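Local coordinates for protein glycerol kinase, putative (Plasmodium falciparum, PDB 2W40) that probably catalyses the ATP-dependent phosphorylation of glycerol to sn-glycerol 3-phosphate, at residues C[109-114]-C[141-145]. Residues are numbered along the deposited sequence; the frame is centred on the assembly and turned at random. Where two conformers were deposited one is given.
Sequences RVEELV and FKILW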
ATOM      1  N   ARG C 109      17.469  13.411   2.897  1.00  9.18           N
ATOM      2  CA  ARG C 109      17.175  14.619   3.643  1.00  9.50           C
ATOM      3  C   ARG C 109      17.691  15.842   2.910  1.00  9.38           C
ATOM      4  O   ARG C 109      17.271  16.997   3.237  1.00 11.36           O
ATOM      5  CB  ARG C 109      17.801  14.582   5.076  1.00  8.69           C
ATOM      6  CG  ARG C 109      19.209  15.000   5.204  1.00  8.85           C
ATOM      7  CD  ARG C 109      19.847  14.618   6.535  1.00 10.47           C
ATOM      8  NE  ARG C 109      19.879  13.232   6.869  1.00  9.51           N
ATOM      9  CZ  ARG C 109      20.174  12.781   8.063  1.00 11.23           C
ATOM     10  NH1 ARG C 109      20.444  13.625   9.079  1.00 10.90           N
ATOM     11  NH2 ARG C 109      20.159  11.505   8.293  1.00 10.26           N
ATOM     12  N   VAL C 110      18.676  15.632   2.000  1.00  8.85           N
ATOM     13  CA  VAL C 110      19.267  16.779   1.325  1.00 10.96           C
ATOM     14  C   VAL C 110      18.513  17.236   0.083  1.00 11.21           C
ATOM     15  O   VAL C 110      19.053  18.081  -0.701  1.00 11.50           O
ATOM     16  CB  VAL C 110      20.766  16.497   1.009  1.00  9.46           C
ATOM     17  CG1 VAL C 110      21.577  16.141   2.326  1.00 11.15           C
ATOM     18  CG2 VAL C 110      20.883  15.354  -0.038  1.00  9.28           C
ATOM     19  N   GLU C 111      17.320  16.679  -0.133  1.00 12.67           N
ATOM     20  CA  GLU C 111      16.489  17.054  -1.314  1.00 13.18           C
ATOM     21  C   GLU C 111      16.427  18.574  -1.468  1.00 14.21           C
ATOM     22  O   GLU C 111      16.652  19.103  -2.525  1.00 14.10           O
ATOM     23  CB  GLU C 111      15.091  16.445  -1.156  1.00 14.89           C
ATOM     24  CG  GLU C 111      14.039  16.806  -2.248  1.00 14.10           C
ATOM     25  CD  GLU C 111      12.605  16.239  -1.954  1.00 18.55           C
ATOM     26  OE1 GLU C 111      12.362  15.446  -0.975  1.00 18.49           O
ATOM     27  OE2 GLU C 111      11.685  16.570  -2.731  1.00 23.01           O
ATOM     28  N   GLU C 112      16.070  19.263  -0.381  0.50 15.01           N
ATOM     29  CA  GLU C 112      15.922  20.735  -0.428  0.50 14.88           C
ATOM     30  C   GLU C 112      17.218  21.482  -0.861  0.50 13.50           C
ATOM     31  O   GLU C 112      17.188  22.353  -1.762  0.50 14.33           O
ATOM     32  CB  GLU C 112      15.334  21.294   0.899  0.50 16.10           C
ATOM     33  CG  GLU C 112      15.356  22.816   0.952  0.50 17.46           C
ATOM     34  CD  GLU C 112      14.705  23.432   2.200  0.50 18.80           C
ATOM     35  OE1 GLU C 112      14.568  22.752   3.256  0.50 22.72           O
ATOM     36  OE2 GLU C 112      14.384  24.633   2.125  0.50 22.91           O
ATOM     37  N   LEU C 113      18.352  21.059  -0.290  1.00 12.33           N
ATOM     38  CA  LEU C 113      19.723  21.563  -0.617  1.00 11.31           C
ATOM     39  C   LEU C 113      20.059  21.323  -2.031  1.00  9.92           C
ATOM     40  O   LEU C 113      20.620  22.222  -2.704  1.00 11.93           O
ATOM     41  CB  LEU C 113      20.890  21.004   0.267  1.00 12.97           C
ATOM     42  CG  LEU C 113      21.056  21.525   1.641  1.00 13.98           C
ATOM     43  CD1 LEU C 113      22.002  20.467   2.355  1.00 13.76           C
ATOM     44  CD2 LEU C 113      21.584  22.956   1.545  1.00 16.42           C
ATOM     45  N   VAL C 114      19.780  20.095  -2.517  1.00 10.83           N
ATOM     46  CA  VAL C 114      20.064  19.835  -3.938  1.00 10.03           C
ATOM     47  C   VAL C 114      19.261  20.745  -4.902  1.00 10.72           C
ATOM     48  O   VAL C 114      19.800  21.274  -5.823  1.00 11.58           O
ATOM     49  CB  VAL C 114      19.875  18.311  -4.274  1.00 10.04           C
ATOM     50  CG1 VAL C 114      19.891  18.023  -5.791  1.00 11.18           C
ATOM     51  CG2 VAL C 114      20.895  17.450  -3.472  1.00  9.11           C
ATOM     52  N   PHE C 141      26.510  16.129  -0.731  1.00  7.07           N
ATOM     53  CA  PHE C 141      25.427  16.931  -0.053  1.00  7.62           C
ATOM     54  C   PHE C 141      25.149  16.498   1.353  1.00  7.90           C
ATOM     55  O   PHE C 141      24.740  17.308   2.178  1.00  8.65           O
ATOM     56  CB  PHE C 141      24.110  16.937  -0.843  1.00  8.30           C
ATOM     57  CG  PHE C 141      24.117  17.893  -2.015  1.00  8.83           C
ATOM     58  CD1 PHE C 141      23.712  19.200  -1.822  1.00 10.44           C
ATOM     59  CD2 PHE C 141      24.519  17.506  -3.270  1.00  6.30           C
ATOM     60  CE1 PHE C 141      23.711  20.145  -2.840  1.00 11.66           C
ATOM     61  CE2 PHE C 141      24.514  18.444  -4.303  1.00  7.92           C
ATOM     62  CZ  PHE C 141      24.105  19.777  -4.072  1.00  9.12           C
ATOM     63  N   LYS C 142      25.435  15.234   1.655  1.00  7.15           N
ATOM     64  CA  LYS C 142      25.408  14.756   3.073  1.00  8.11           C
ATOM     65  C   LYS C 142      26.497  15.399   3.922  1.00  7.48           C
ATOM     66  O   LYS C 142      26.253  15.777   5.080  1.00  9.14           O
ATOM     67  CB  LYS C 142      25.477  13.247   3.029  1.00  9.26           C
ATOM     68  CG  LYS C 142      24.170  12.841   2.418  1.00 15.41           C
ATOM     69  CD  LYS C 142      24.360  12.113   1.188  1.00 25.32           C
ATOM     70  CE  LYS C 142      24.203  10.668   1.311  1.00 25.64           C
ATOM     71  NZ  LYS C 142      22.974  10.266   0.647  1.00 20.99           N
ATOM     72  N   ILE C 143      27.665  15.568   3.348  1.00  7.04           N
ATOM     73  CA  ILE C 143      28.735  16.170   4.070  1.00  8.03           C
ATOM     74  C   ILE C 143      28.304  17.637   4.333  1.00  8.26           C
ATOM     75  O   ILE C 143      28.511  18.174   5.419  1.00  8.71           O
ATOM     76  CB  ILE C 143      30.000  16.138   3.218  1.00  8.21           C
ATOM     77  CG1 ILE C 143      30.550  14.654   3.058  1.00  7.45           C
ATOM     78  CG2 ILE C 143      31.096  17.054   3.812  1.00  9.27           C
ATOM     79  CD1 ILE C 143      31.581  14.432   1.831  1.00  9.34           C
ATOM     80  N   LEU C 144      27.830  18.314   3.262  1.00  8.59           N
ATOM     81  CA  LEU C 144      27.347  19.678   3.386  1.00  9.68           C
ATOM     82  C   LEU C 144      26.280  19.822   4.472  1.00  8.29           C
ATOM     83  O   LEU C 144      26.330  20.730   5.336  1.00 11.35           O
ATOM     84  CB  LEU C 144      26.855  20.200   2.078  1.00 11.15           C
ATOM     85  CG  LEU C 144      26.314  21.678   2.072  1.00 11.46           C
ATOM     86  CD1 LEU C 144      27.352  22.688   2.531  1.00 11.70           C
ATOM     87  CD2 LEU C 144      25.770  21.995   0.646  1.00 10.60           C
ATOM     88  N   TRP C 145      25.322  18.955   4.489  1.00  9.72           N
ATOM     89  CA  TRP C 145      24.315  18.985   5.497  1.00  8.73           C
ATOM     90  C   TRP C 145      24.915  18.900   6.893  1.00  9.70           C
ATOM     91  O   TRP C 145      24.522  19.652   7.813  1.00 11.49           O
ATOM     92  CB  TRP C 145      23.337  17.828   5.309  1.00 10.89           C
ATOM     93  CG  TRP C 145      22.151  17.889   6.225  1.00 12.41           C
ATOM     94  CD1 TRP C 145      20.939  18.482   5.961  1.00 14.08           C
ATOM     95  CD2 TRP C 145      22.044  17.354   7.538  1.00 10.44           C
ATOM     96  NE1 TRP C 145      20.107  18.300   7.033  1.00 13.73           N
ATOM     97  CE2 TRP C 145      20.763  17.669   8.016  1.00 13.21           C
ATOM     98  CE3 TRP C 145      22.925  16.671   8.377  1.00 11.62           C
ATOM     99  CZ2 TRP C 145      20.316  17.256   9.261  1.00 12.36           C
ATOM    100  CZ3 TRP C 145      22.480  16.275   9.622  1.00 12.31           C
ATOM    101  CH2 TRP C 145      21.201  16.625  10.056  1.00 13.74           C
TER
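R109 and V110, just before helix 111-118, and L113 and V114 in its first turn pack on F141 and W145 of helix 140-149: an apolar contact ending in a cation-pi pair. Both helices belong to the N-terminal FGGY kinase region, and this is structural packing away from the ADP-binding residues. R109 CD lies over one face of the indole, 3.6 Å from the centroid of the W145 five-membered ring. A bend at chi3 (59°) then carries the guanidinium across the six-membered ring, whose centroid is 4.5 Å from R109 CZ. The guanidinium plane stands 79° from the indole plane, so an edge bearing NH1 meets the aromatic face. L113 CD1 reaches the indole at its edge. Between the two aromatic residues, V110, the N-cap residue, sets CG2 against F141 CB (3.7 Å) and CG1 against W145 CB (3.9 Å). Farther along, V114 CG2 sits almost centrally over one face of the phenyl ring, 3.5 Å from the F141 centroid, a CH-pi contact. Salt bridges from R109 NH2 to D107 and E46, and a hydrogen bond from NH1 to Y100, hold the guanidinium in place. F141 also meets F208 edge-to-face, while R109 touches I103 of strand 102-103 beside this helix pair.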